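PDB 4C81: 2-c-methyl-d-erythritol 2,4-cyclodiphosphate synthase from Plasmodium falciparum, which catalyses, as IspF of the non-mevalonate isoprenoid pathway, the cyclisation that gives 2-C-methyl-D-erythritol 2,4-cyclodiphosphate with release of CMP. Local coordinates for residues I137-S142 / I147-I152; L74-S79 / A175-I180; L44-V49 / Q126-S131; I100-A105 / T143-D148. The protein carries 1 engineered substitution. All coordinates share one frame; numbering follows the deposited sequence.

Interaction 1. Residues I137-S142 / I147-I152; sequences IIKNIS and IDESQI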
loop_
_atom_site.group_PDB
_atom_site.type_symbol
_atom_site.label_atom_id
_atom_site.label_comp_id
_atom_site.label_asym_id
_atom_site.label_seq_id
_atom_site.Cartn_x
_atom_site.Cartn_y
_atom_site.Cartn_z
ATOM N N ILE A 137 -5.138 10.295 18.366
ATOM C CA ILE A 137 -4.439 9.138 17.799
ATOM C C ILE A 137 -2.946 9.429 17.665
ATOM O O ILE A 137 -2.107 8.626 18.087
ATOM C CB ILE A 137 -5.016 8.744 16.421
ATOM C CG1 ILE A 137 -6.423 8.166 16.578
ATOM C CG2 ILE A 137 -4.114 7.719 15.732
ATOM C CD1 ILE A 137 -7.147 7.977 15.264
ATOM N N ILE A 138 -2.625 10.589 17.100
ATOM C CA ILE A 138 -1.235 10.998 16.898
ATOM C C ILE A 138 -0.493 11.134 18.234
ATOM O O ILE A 138 0.670 10.731 18.346
ATOM C CB ILE A 138 -1.143 12.302 16.068
ATOM C CG1 ILE A 138 -1.559 12.026 14.617
ATOM C CG2 ILE A 138 0.264 12.874 16.109
ATOM C CD1 ILE A 138 -1.596 13.258 13.740
ATOM N N LYS A 139 -1.170 11.686 19.240
ATOM C CA LYS A 139 -0.603 11.792 20.588
ATOM C C LYS A 139 -0.321 10.408 21.173
ATOM O O LYS A 139 0.742 10.179 21.753
ATOM C CB LYS A 139 -1.543 12.575 21.512
ATOM C CG LYS A 139 -0.983 12.821 22.912
ATOM C CD LYS A 139 -1.918 13.687 23.740
ATOM C CE LYS A 139 -1.387 13.882 25.151
ATOM N NZ LYS A 139 -2.291 14.729 25.977
ATOM N N ASN A 140 -1.275 9.494 21.009
ATOM C CA ASN A 140 -1.137 8.124 21.497
ATOM C C ASN A 140 0.011 7.379 20.818
ATOM O O ASN A 140 0.808 6.725 21.485
ATOM C CB ASN A 140 -2.442 7.350 21.302
ATOM C CG ASN A 140 -3.539 7.787 22.256
ATOM O OD1 ASN A 140 -3.304 8.550 23.198
ATOM N ND2 ASN A 140 -4.753 7.297 22.017
ATOM N N ILE A 141 0.095 7.485 19.493
ATOM C CA ILE A 141 1.172 6.835 18.741
ATOM C C ILE A 141 2.547 7.391 19.138
ATOM O O ILE A 141 3.505 6.630 19.302
ATOM C CB ILE A 141 0.975 6.985 17.212
ATOM C CG1 ILE A 141 -0.263 6.217 16.752
ATOM C CG2 ILE A 141 2.203 6.492 16.457
ATOM C CD1 ILE A 141 -0.724 6.595 15.367
ATOM N N SER A 142 2.636 8.712 19.286
ATOM C CA SER A 142 3.888 9.366 19.677
ATOM C C SER A 142 4.360 8.880 21.046
ATOM O O SER A 142 5.553 8.664 21.257
ATOM C CB SER A 142 3.731 10.889 19.679
ATOM O OG SER A 142 2.729 11.306 20.587
ATOM N N ILE A 147 8.255 8.771 19.814
ATOM C CA ILE A 147 8.674 9.631 18.705
ATOM C C ILE A 147 7.894 10.939 18.747
ATOM O O ILE A 147 6.936 11.075 19.511
ATOM C CB ILE A 147 8.492 8.942 17.323
ATOM C CG1 ILE A 147 7.020 8.586 17.060
ATOM C CG2 ILE A 147 9.368 7.696 17.231
ATOM C CD1 ILE A 147 6.777 7.924 15.709
ATOM N N ASP A 148 8.313 11.895 17.924
ATOM C CA ASP A 148 7.676 13.202 17.858
ATOM C C ASP A 148 6.432 13.129 16.980
ATOM O O ASP A 148 6.384 12.347 16.029
ATOM C CB ASP A 148 8.649 14.238 17.294
ATOM C CG ASP A 148 8.173 15.660 17.506
ATOM O OD1 ASP A 148 8.159 16.114 18.669
ATOM O OD2 ASP A 148 7.800 16.319 16.512
ATOM N N GLU A 149 5.437 13.954 17.296
ATOM C CA GLU A 149 4.183 13.992 16.542
ATOM C C GLU A 149 4.387 14.387 15.078
ATOM O O GLU A 149 3.589 14.011 14.214
ATOM C CB GLU A 149 3.184 14.949 17.205
ATOM C CG GLU A 149 2.728 14.499 18.589
ATOM C CD GLU A 149 1.697 15.428 19.207
ATOM O OE1 GLU A 149 1.455 16.522 18.654
ATOM O OE2 GLU A 149 1.127 15.061 20.255
ATOM N N SER A 150 5.461 15.129 14.802
ATOM C CA SER A 150 5.810 15.522 13.434
ATOM C C SER A 150 6.254 14.348 12.554
ATOM O O SER A 150 6.379 14.502 11.337
ATOM C CB SER A 150 6.914 16.586 13.448
ATOM O OG SER A 150 8.155 16.035 13.856
ATOM N N GLN A 151 6.505 13.191 13.166
ATOM C CA GLN A 151 6.871 11.977 12.433
ATOM C C GLN A 151 5.671 11.079 12.117
ATOM O O GLN A 151 5.859 9.981 11.591
ATOM C CB GLN A 151 7.896 11.172 13.235
ATOM C CG GLN A 151 9.219 11.890 13.424
ATOM C CD GLN A 151 10.113 11.217 14.448
ATOM O OE1 GLN A 151 10.172 11.640 15.601
ATOM N NE2 GLN A 151 10.808 10.168 14.035
ATOM N N ILE A 152 4.459 11.537 12.436
ATOM C CA ILE A 152 3.245 10.716 12.313
ATOM C C ILE A 152 2.167 11.399 11.465
ATOM O O ILE A 152 1.867 12.580 11.651
ATOM C CB ILE A 152 2.637 10.415 13.700
ATOM C CG1 ILE A 152 3.678 9.774 14.622
ATOM C CG2 ILE A 152 1.417 9.508 13.568
ATOM C CD1 ILE A 152 3.233 9.697 16.067
#
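Ile152 lies against Ile138, Ile141 and Ser142 where the chain leaves helix 130-145, doubles back through a 3-10 segment at 149-151 and enters strand 152-157: a helix-to-strand connection of this α+β fold. A β-branched isoleucine suits the spot, since each of its side-chain carbons has a neighbour. CB reaches CG2 of Ile138 at 4.2 Å. From there the chain forks: CG2 of Ile152 sits 4.0 Å from CG1 of Ile138, the two side chains running in opposite directions, while CG1, beside the backbone N (chi1 -55°), heads for CG2 of Ile141. At the tip, CD1 presses on Ile141 CG2 at 3.4 Å, tighter than a usual carbon contact, and lies close to the backbone N of Ser142.

Nearer the solvent, Glu149 lays its aliphatic part on Ile138, with CB 3.7 Å from CG2, and runs alongside Lys139 without a salt bridge. Asp148 shapes the turn: its OD2 accepts from Ser150 N, an Asx turn, and from Ser150 OG. Ser142 OG donates to Lys139 O at 2.6 Å, and Ser142 O accepts from N of Ile147 at 3.1 Å, in the carbonyl plane and on a lone pair.

Interaction 2. Residues L74-S79 / A175-I180; sequences LGALGS and ANILLI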
loop_
_atom_site.group_PDB
_atom_site.type_symbol
_atom_site.label_atom_id
_atom_site.label_comp_id
_atom_site.label_asym_id
_atom_site.label_seq_id
_atom_site.Cartn_x
_atom_site.Cartn_y
_atom_site.Cartn_z
ATOM N N LEU A 74 7.666 -4.712 12.157
ATOM C CA LEU A 74 8.165 -6.078 12.020
ATOM C C LEU A 74 8.517 -6.362 10.565
ATOM O O LEU A 74 9.574 -6.919 10.266
ATOM C CB LEU A 74 7.127 -7.089 12.514
ATOM C CG LEU A 74 6.865 -7.068 14.020
ATOM C CD1 LEU A 74 5.774 -8.058 14.395
ATOM C CD2 LEU A 74 8.149 -7.367 14.770
ATOM N N GLY A 75 7.626 -5.963 9.661
ATOM C CA GLY A 75 7.847 -6.153 8.235
ATOM C C GLY A 75 9.112 -5.467 7.747
ATOM O O GLY A 75 9.902 -6.048 6.999
ATOM N N ALA A 76 9.312 -4.229 8.183
ATOM C CA ALA A 76 10.494 -3.456 7.813
ATOM C C ALA A 76 11.796 -4.148 8.227
ATOM O O ALA A 76 12.777 -4.113 7.483
ATOM C CB ALA A 76 10.427 -2.068 8.428
ATOM N N LEU A 77 11.785 -4.776 9.399
ATOM C CA LEU A 77 12.980 -5.406 9.964
ATOM C C LEU A 77 13.145 -6.876 9.567
ATOM O O LEU A 77 14.158 -7.498 9.894
ATOM C CB LEU A 77 12.959 -5.278 11.491
ATOM C CG LEU A 77 13.103 -3.846 12.007
ATOM C CD1 LEU A 77 12.679 -3.739 13.468
ATOM C CD2 LEU A 77 14.528 -3.340 11.815
ATOM N N GLY A 78 12.161 -7.430 8.862
ATOM C CA GLY A 78 12.208 -8.834 8.466
ATOM C C GLY A 78 11.880 -9.806 9.584
ATOM O O GLY A 78 12.193 -10.994 9.484
ATOM N N SER A 79 11.274 -9.307 10.659
ATOM C CA SER A 79 10.892 -10.152 11.782
ATOM C C SER A 79 9.611 -10.895 11.438
ATOM O O SER A 79 8.893 -10.513 10.514
ATOM C CB SER A 79 10.681 -9.316 13.048
ATOM O OG SER A 79 11.879 -8.678 13.454
ATOM N N ALA A 175 -0.478 0.862 7.134
ATOM C CA ALA A 175 0.523 1.672 7.815
ATOM C C ALA A 175 1.834 1.547 7.052
ATOM O O ALA A 175 2.286 0.443 6.795
ATOM C CB ALA A 175 0.698 1.203 9.251
ATOM N N ASN A 176 2.427 2.684 6.696
ATOM C CA ASN A 176 3.663 2.727 5.930
ATOM C C ASN A 176 4.725 3.443 6.736
ATOM O O ASN A 176 4.487 4.536 7.247
ATOM C CB ASN A 176 3.445 3.466 4.614
ATOM C CG ASN A 176 2.322 2.876 3.804
ATOM O OD1 ASN A 176 2.549 2.018 2.952
ATOM N ND2 ASN A 176 1.095 3.307 4.084
ATOM N N ILE A 177 5.899 2.831 6.838
ATOM C CA ILE A 177 6.945 3.340 7.721
ATOM C C ILE A 177 8.328 3.244 7.086
ATOM O O ILE A 177 8.578 2.379 6.242
ATOM C CB ILE A 177 6.913 2.571 9.060
ATOM C CG1 ILE A 177 7.634 3.355 10.157
ATOM C CG2 ILE A 177 7.466 1.153 8.904
ATOM C CD1 ILE A 177 7.358 2.820 11.533
ATOM N N LEU A 178 9.210 4.162 7.480
ATOM C CA LEU A 178 10.629 4.065 7.167
ATOM C C LEU A 178 11.384 3.938 8.478
ATOM O O LEU A 178 11.097 4.661 9.436
ATOM C CB LEU A 178 11.122 5.310 6.437
ATOM C CG LEU A 178 10.676 5.478 4.990
ATOM C CD1 LEU A 178 11.134 6.838 4.484
ATOM C CD2 LEU A 178 11.197 4.361 4.088
ATOM N N LEU A 179 12.326 3.005 8.521
ATOM C CA LEU A 179 13.272 2.912 9.620
ATOM C C LEU A 179 14.647 3.363 9.138
ATOM O O LEU A 179 15.134 2.907 8.104
ATOM C CB LEU A 179 13.351 1.485 10.147
ATOM C CG LEU A 179 12.024 0.857 10.587
ATOM C CD1 LEU A 179 12.254 -0.554 11.070
ATOM C CD2 LEU A 179 11.321 1.685 11.664
ATOM N N ILE A 180 15.262 4.261 9.906
ATOM C CA ILE A 180 16.547 4.861 9.557
ATOM C C ILE A 180 17.631 4.345 10.500
ATOM O O ILE A 180 17.456 4.395 11.717
ATOM C CB ILE A 180 16.489 6.403 9.691
ATOM C CG1 ILE A 180 15.247 6.975 8.994
ATOM C CG2 ILE A 180 17.753 7.037 9.125
ATOM C CD1 ILE A 180 15.142 6.624 7.517
#
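Leu77 and Leu179 meet at about a right angle, the strand leucine driving one methyl into the flank of the helix leucine. That methyl, CD1 of Leu179, stands 3.5 Å from CG of Leu77 and 3.7 Å from its CD2, so it rests against the branch point of the isobutyl group and not just on a methyl end. With CG turned opposite the carbonyl carbon (chi1 -55°), Leu179 sends CD1 to the helix, where it also touches CB of Ala76 at 3.6 Å. Ala76 points its CB toward the strand. So small a side chain lets the helix come close, 7.2 Å between the CA atoms of Ala76 and Leu179, with the longer strand side chains filling the space between. Ile177, two residues earlier and on the same face of the strand, adds a looser contact, its CG2 lying 4.4 Å from Ala76 CB.

The helix stops here in a Schellman motif: Ser79 N bonds to Leu74 O and Gly78 N to Gly75 O, and Gly78 takes a positive phi (77°) that a residue without a side chain adopts easily.

In the wider fold, helix 64-77 covers one face of the mixed sheet through Ile177 and Leu179. Leu77 also touches Leu108 of helix 97-111 and, with Leu179, Tyr114 of strand 114-124. Leu178 faces the other way, meeting Leu178 of the third subunit and Ile10 of the second, so strand 170-181 has the helical layer on one side and the trimer interior on the other.

Interaction 3. Residues L44-V49 / Q126-S131; sequences LTLGGV and QVPKIS. With CDP (cytidine-5'-diphosphate), chain D.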
loop_
_atom_site.group_PDB
_atom_site.type_symbol
_atom_site.label_atom_id
_atom_site.label_comp_id
_atom_site.label_asym_id
_atom_site.label_seq_id
_atom_site.Cartn_x
_atom_site.Cartn_y
_atom_site.Cartn_z
ATOM N N LEU A 44 -15.010 -0.752 19.964
ATOM C CA LEU A 44 -13.836 -0.531 19.109
ATOM C C LEU A 44 -12.844 0.454 19.727
ATOM O O LEU A 44 -13.234 1.482 20.283
ATOM C CB LEU A 44 -14.263 -0.008 17.726
ATOM C CG LEU A 44 -13.152 0.416 16.751
ATOM C CD1 LEU A 44 -12.323 -0.783 16.317
ATOM C CD2 LEU A 44 -13.742 1.131 15.543
ATOM N N THR A 45 -11.560 0.122 19.619
ATOM C CA THR A 45 -10.472 1.034 19.946
ATOM C C THR A 45 -9.681 1.272 18.667
ATOM O O THR A 45 -9.382 0.327 17.937
ATOM C CB THR A 45 -9.532 0.440 21.010
ATOM O OG1 THR A 45 -10.295 0.054 22.160
ATOM C CG2 THR A 45 -8.468 1.453 21.420
ATOM N N LEU A 46 -9.357 2.532 18.399
ATOM C CA LEU A 46 -8.685 2.922 17.161
ATOM C C LEU A 46 -7.567 3.917 17.480
ATOM O O LEU A 46 -7.826 5.044 17.914
ATOM C CB LEU A 46 -9.712 3.517 16.190
ATOM C CG LEU A 46 -9.375 3.583 14.701
ATOM C CD1 LEU A 46 -9.065 2.203 14.138
ATOM C CD2 LEU A 46 -10.531 4.215 13.942
ATOM N N GLY A 47 -6.321 3.492 17.273
ATOM C CA GLY A 47 -5.156 4.283 17.656
ATOM C C GLY A 47 -5.160 4.625 19.134
ATOM O O GLY A 47 -4.761 5.720 19.526
ATOM N N GLY A 48 -5.635 3.684 19.948
ATOM C CA GLY A 48 -5.762 3.886 21.390
ATOM C C GLY A 48 -6.965 4.706 21.836
ATOM O O GLY A 48 -7.130 4.943 23.030
ATOM N N VAL A 49 -7.806 5.134 20.893
ATOM C CA VAL A 49 -8.977 5.957 21.204
ATOM C C VAL A 49 -10.240 5.106 21.149
ATOM O O VAL A 49 -10.521 4.471 20.133
ATOM C CB VAL A 49 -9.131 7.131 20.210
ATOM C CG1 VAL A 49 -10.335 7.998 20.586
ATOM C CG2 VAL A 49 -7.859 7.972 20.160
ATOM N N GLN A 126 -16.021 3.856 6.623
ATOM C CA GLN A 126 -17.130 4.808 6.537
ATOM C C GLN A 126 -17.182 5.624 7.825
ATOM O O GLN A 126 -17.270 6.850 7.791
ATOM C CB GLN A 126 -18.463 4.086 6.315
ATOM C CG GLN A 126 -18.582 3.339 4.992
ATOM C CD GLN A 126 -18.510 4.249 3.775
ATOM O OE1 GLN A 126 -17.823 3.942 2.796
ATOM N NE2 GLN A 126 -19.221 5.372 3.827
ATOM N N VAL A 127 -17.120 4.921 8.954
ATOM C CA VAL A 127 -17.061 5.530 10.282
ATOM C C VAL A 127 -16.068 4.746 11.152
ATOM O O VAL A 127 -15.838 3.559 10.910
ATOM C CB VAL A 127 -18.453 5.553 10.954
ATOM C CG1 VAL A 127 -19.394 6.477 10.191
ATOM C CG2 VAL A 127 -19.035 4.153 11.045
ATOM N N PRO A 128 -15.468 5.400 12.163
ATOM C CA PRO A 128 -15.658 6.789 12.555
ATOM C C PRO A 128 -14.853 7.775 11.721
ATOM O O PRO A 128 -14.080 7.377 10.837
ATOM C CB PRO A 128 -15.162 6.801 14.004
ATOM C CG PRO A 128 -14.088 5.789 14.025
ATOM C CD PRO A 128 -14.495 4.722 13.040
ATOM N N LYS A 129 -15.048 9.055 12.025
ATOM C CA LYS A 129 -14.374 10.151 11.348
ATOM C C LYS A 129 -13.003 10.376 12.002
ATOM O O LYS A 129 -12.898 10.957 13.082
ATOM C CB LYS A 129 -15.251 11.416 11.425
ATOM C CG LYS A 129 -15.503 12.114 10.095
ATOM C CD LYS A 129 -14.465 13.170 9.799
ATOM C CE LYS A 129 -14.825 13.974 8.558
ATOM N NZ LYS A 129 -16.052 14.796 8.751
ATOM N N ILE A 130 -11.968 9.853 11.352
ATOM C CA ILE A 130 -10.570 9.982 11.782
ATOM C C ILE A 130 -10.126 11.428 12.034
ATOM O O ILE A 130 -9.382 11.685 12.977
ATOM C CB ILE A 130 -9.598 9.323 10.755
ATOM C CG1 ILE A 130 -9.850 7.814 10.645
ATOM C CG2 ILE A 130 -8.144 9.561 11.149
ATOM C CD1 ILE A 130 -9.669 7.064 11.948
ATOM N N SER A 131 -10.579 12.367 11.206
ATOM C CA SER A 131 -10.176 13.770 11.380
ATOM C C SER A 131 -10.644 14.359 12.723
ATOM O O SER A 131 -10.002 15.267 13.254
ATOM C CB SER A 131 -10.648 14.635 10.204
ATOM O OG SER A 131 -12.052 14.777 10.192
HETATM O O3B CDP D . -15.257 11.783 -1.463
HETATM P PB CDP D . -13.826 12.231 -0.845
HETATM O O1B CDP D . -12.770 11.890 -1.991
HETATM O O2B CDP D . -13.780 13.673 -0.490
HETATM O O3A CDP D . -13.457 11.234 0.369
HETATM P PA CDP D . -14.492 10.777 1.521
HETATM O O1A CDP D . -15.882 11.162 1.196
HETATM O O2A CDP D . -14.188 9.366 1.834
HETATM O "O5'" CDP D . -14.011 11.654 2.780
HETATM C "C5'" CDP D . -13.609 13.023 2.646
HETATM C "C4'" CDP D . -12.809 13.461 3.876
HETATM O "O4'" CDP D . -13.554 13.047 5.048
HETATM C "C3'" CDP D . -11.485 12.707 3.973
HETATM O "O3'" CDP D . -10.465 13.383 3.229
HETATM C "C2'" CDP D . -11.207 12.785 5.470
HETATM O "O2'" CDP D . -10.635 14.054 5.803
HETATM C "C1'" CDP D . -12.607 12.685 6.097
HETATM N N1 CDP D . -12.810 11.294 6.607
HETATM C C2 CDP D . -12.145 10.892 7.780
HETATM O O2 CDP D . -11.404 11.671 8.378
HETATM N N3 CDP D . -12.329 9.597 8.264
HETATM C C4 CDP D . -13.155 8.687 7.609
HETATM N N4 CDP D . -13.296 7.464 8.114
HETATM C C5 CDP D . -13.822 9.075 6.451
HETATM C C6 CDP D . -13.652 10.365 5.951
#
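Behind the cytosine pocket, Leu46 packs on Pro128 and Ile130, residues of the segment whose backbone lines the base of CDP. One methyl does most of the work: Leu46 CD2 is 3.6 Å from CD1 of Ile130, the two side chains crossing at about a right angle, and 3.9 Å from CG of Pro128, whose ring offers a compact apolar surface. With CG anti to the backbone N (chi1 -160°), Leu46 reaches across from its strand into the angle between these two residues. Leu44, on the same side of the strand, stands farther off, CD2 to Pro128 CD at 4.4 Å.

The strand pair 43-46 and 49-51 that carries Leu46 is a β-hairpin closed by a type I' turn, Leu46 to Val49. Both central positions have positive phi and both are glycines, Gly47 and Gly48; their N-H groups bond to the carboxylate of Asp63. Across the contact, a cis peptide before Pro128 turns the chain toward helix 130-145.

On the far side of this segment lies the nucleotide. Ile130 N gives a hydrogen bond to N3 of the base (3.1 Å) and Ser131 N one to O2 (3.0 Å), while the carbonyl O of Pro128 lies 2.8 Å from N4; together they address the edge of the pyrimidine with main-chain atoms. Lys129 bends round so that its aliphatic CE meets C1' of the ribose at 3.6 Å. Further hydrogen bonds to CDP come from Ala125 O, Thr158 OG1 and Asp81 of the second subunit, since the pocket lies between subunits.

Interaction 4. Residues I100-A105 / T143-D148; sequences IFLRYA and TVLNID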
loop_
_atom_site.group_PDB
_atom_site.type_symbol
_atom_site.label_atom_id
_atom_site.label_comp_id
_atom_site.label_asym_id
_atom_site.label_seq_id
_atom_site.Cartn_x
_atom_site.Cartn_y
_atom_site.Cartn_z
ATOM N N ILE A 100 1.311 -4.485 24.642
ATOM C CA ILE A 100 2.414 -5.441 24.713
ATOM C C ILE A 100 3.153 -5.533 23.370
ATOM O O ILE A 100 4.384 -5.581 23.338
ATOM C CB ILE A 100 1.916 -6.847 25.140
ATOM C CG1 ILE A 100 1.451 -6.833 26.602
ATOM C CG2 ILE A 100 3.009 -7.890 24.966
ATOM C CD1 ILE A 100 0.660 -8.068 27.002
ATOM N N PHE A 101 2.401 -5.538 22.270
ATOM C CA PHE A 101 2.997 -5.641 20.931
ATOM C C PHE A 101 3.689 -4.355 20.486
ATOM O O PHE A 101 4.723 -4.409 19.820
ATOM C CB PHE A 101 1.945 -6.029 19.883
ATOM C CG PHE A 101 1.240 -7.333 20.161
ATOM C CD1 PHE A 101 1.919 -8.424 20.697
ATOM C CD2 PHE A 101 -0.114 -7.467 19.878
ATOM C CE1 PHE A 101 1.259 -9.621 20.947
ATOM C CE2 PHE A 101 -0.778 -8.661 20.122
ATOM C CZ PHE A 101 -0.092 -9.738 20.660
ATOM N N LEU A 102 3.115 -3.206 20.828
ATOM C CA LEU A 102 3.712 -1.918 20.482
ATOM C C LEU A 102 5.020 -1.677 21.242
ATOM O O LEU A 102 5.959 -1.103 20.687
ATOM C CB LEU A 102 2.738 -0.759 20.729
ATOM C CG LEU A 102 1.765 -0.399 19.600
ATOM C CD1 LEU A 102 2.510 0.151 18.389
ATOM C CD2 LEU A 102 0.903 -1.581 19.201
ATOM N N ARG A 103 5.081 -2.105 22.503
ATOM C CA ARG A 103 6.321 -1.973 23.278
ATOM C C ARG A 103 7.395 -2.928 22.759
ATOM O O ARG A 103 8.570 -2.572 22.731
ATOM C CB ARG A 103 6.089 -2.149 24.789
ATOM C CG ARG A 103 5.817 -3.571 25.279
ATOM C CD ARG A 103 6.264 -3.745 26.730
ATOM N NE ARG A 103 5.691 -2.727 27.612
ATOM C CZ ARG A 103 4.488 -2.794 28.185
ATOM N NH1 ARG A 103 3.688 -3.840 27.990
ATOM N NH2 ARG A 103 4.080 -1.801 28.968
ATOM N N TYR A 104 6.990 -4.126 22.337
ATOM C CA TYR A 104 7.915 -5.069 21.706
ATOM C C TYR A 104 8.518 -4.439 20.453
ATOM O O TYR A 104 9.736 -4.453 20.264
ATOM C CB TYR A 104 7.221 -6.389 21.341
ATOM C CG TYR A 104 8.079 -7.307 20.488
ATOM C CD1 TYR A 104 9.082 -8.088 21.060
ATOM C CD2 TYR A 104 7.905 -7.376 19.105
ATOM C CE1 TYR A 104 9.880 -8.921 20.284
ATOM C CE2 TYR A 104 8.700 -8.206 18.320
ATOM C CZ TYR A 104 9.685 -8.976 18.915
ATOM O OH TYR A 104 10.476 -9.798 18.147
ATOM N N ALA A 105 7.655 -3.875 19.611
ATOM C CA ALA A 105 8.091 -3.256 18.360
ATOM C C ALA A 105 9.041 -2.083 18.599
ATOM O O ALA A 105 10.052 -1.952 17.908
ATOM C CB ALA A 105 6.881 -2.803 17.541
ATOM N N THR A 143 3.413 8.698 21.963
ATOM C CA THR A 143 3.720 8.249 23.320
ATOM C C THR A 143 4.206 6.796 23.359
ATOM O O THR A 143 5.219 6.499 23.999
ATOM C CB THR A 143 2.485 8.383 24.241
ATOM O OG1 THR A 143 2.053 9.750 24.271
ATOM C CG2 THR A 143 2.812 7.923 25.657
ATOM N N VAL A 144 3.495 5.909 22.664
ATOM C CA VAL A 144 3.780 4.474 22.719
ATOM C C VAL A 144 5.041 4.103 21.932
ATOM O O VAL A 144 5.711 3.124 22.259
ATOM C CB VAL A 144 2.584 3.632 22.211
ATOM C CG1 VAL A 144 2.838 2.152 22.441
ATOM C CG2 VAL A 144 1.296 4.051 22.907
ATOM N N LEU A 145 5.362 4.883 20.900
ATOM C CA LEU A 145 6.566 4.638 20.096
ATOM C C LEU A 145 7.749 5.511 20.514
ATOM O O LEU A 145 8.875 5.289 20.061
ATOM C CB LEU A 145 6.275 4.835 18.601
ATOM C CG LEU A 145 5.374 3.789 17.941
ATOM C CD1 LEU A 145 5.164 4.114 16.468
ATOM C CD2 LEU A 145 5.949 2.389 18.098
ATOM N N ASN A 146 7.491 6.496 21.377
ATOM C CA ASN A 146 8.506 7.447 21.835
ATOM C C ASN A 146 9.122 8.235 20.670
ATOM O O ASN A 146 10.345 8.341 20.544
ATOM C CB ASN A 146 9.586 6.726 22.663
ATOM C CG ASN A 146 10.431 7.681 23.499
ATOM O OD1 ASN A 146 10.056 8.831 23.733
ATOM N ND2 ASN A 146 11.580 7.198 23.956
ATOM N N ILE A 147 8.255 8.771 19.814
ATOM C CA ILE A 147 8.674 9.631 18.705
ATOM C C ILE A 147 7.894 10.939 18.747
ATOM O O ILE A 147 6.936 11.075 19.511
ATOM C CB ILE A 147 8.492 8.942 17.323
ATOM C CG1 ILE A 147 7.020 8.586 17.060
ATOM C CG2 ILE A 147 9.368 7.696 17.231
ATOM C CD1 ILE A 147 6.777 7.924 15.709
ATOM N N ASP A 148 8.313 11.895 17.924
ATOM C CA ASP A 148 7.676 13.202 17.858
ATOM C C ASP A 148 6.432 13.129 16.980
ATOM O O ASP A 148 6.384 12.347 16.029
ATOM C CB ASP A 148 8.649 14.238 17.294
ATOM C CG ASP A 148 8.173 15.660 17.506
ATOM O OD1 ASP A 148 8.159 16.114 18.669
ATOM O OD2 ASP A 148 7.800 16.319 16.512
#
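Leu102 meets Val144 and Leu145 where helix 97-111 comes against the C-terminal end of helix 130-145. The closest approach is from CB of Leu102 to CG1 of Val144, 3.4 Å, with the side chains at about a right angle; Val144 is modelled in two conformations, so the tightness is doubtful. In the conformer described, CG1 is anti to the backbone N (chi1 -173°) and points at the neighbouring helix. Farther along, CD1 of Leu102 and CD2 of Leu145 touch more loosely at 4.1 Å. Helix backbones come near here, 6.8 Å between the CA atoms of Leu102 and Val144, a spacing that suits a short β-branched valine.

Both helices belong to the helical layer over the sheet, and a third, helix 64-77, packs beside them: Leu102 also touches its Tyr66 and Val70, and the small Ala105 touches its Ile73. Leu145 also touches Ile116 of strand 114-124 in the sheet. Beyond it, Asn146 leaves the helix with positive phi (59°), a conformation asparagine tolerates better than most residues with side chains. Elsewhere on helix 97-111, Tyr104 meets Phe86 edge-to-face, and Phe101 also lies against that ring.

Along the chain, interaction 3 closes before interaction 1 opens, interactions 1 and 4 both end on the 143-152 region, and interaction 2 encloses both of them. Helix 130-145 is the common element of interactions 1, 3 and 4. Interactions 1 and 4 lie closest, centres 10 Å apart, and share Ile147 and Asp148. Interaction 1 touches interaction 3 where Asn140 meets Gly47, and interaction 4 touches interaction 2 where Tyr104 meets Leu74. Interactions 2 and 3, with centres 23 Å apart, lie on opposite sides of the chain's centre. The helical layer thus connects the sheet face at residues 175-180 with the nucleotide-binding segment at 126-131.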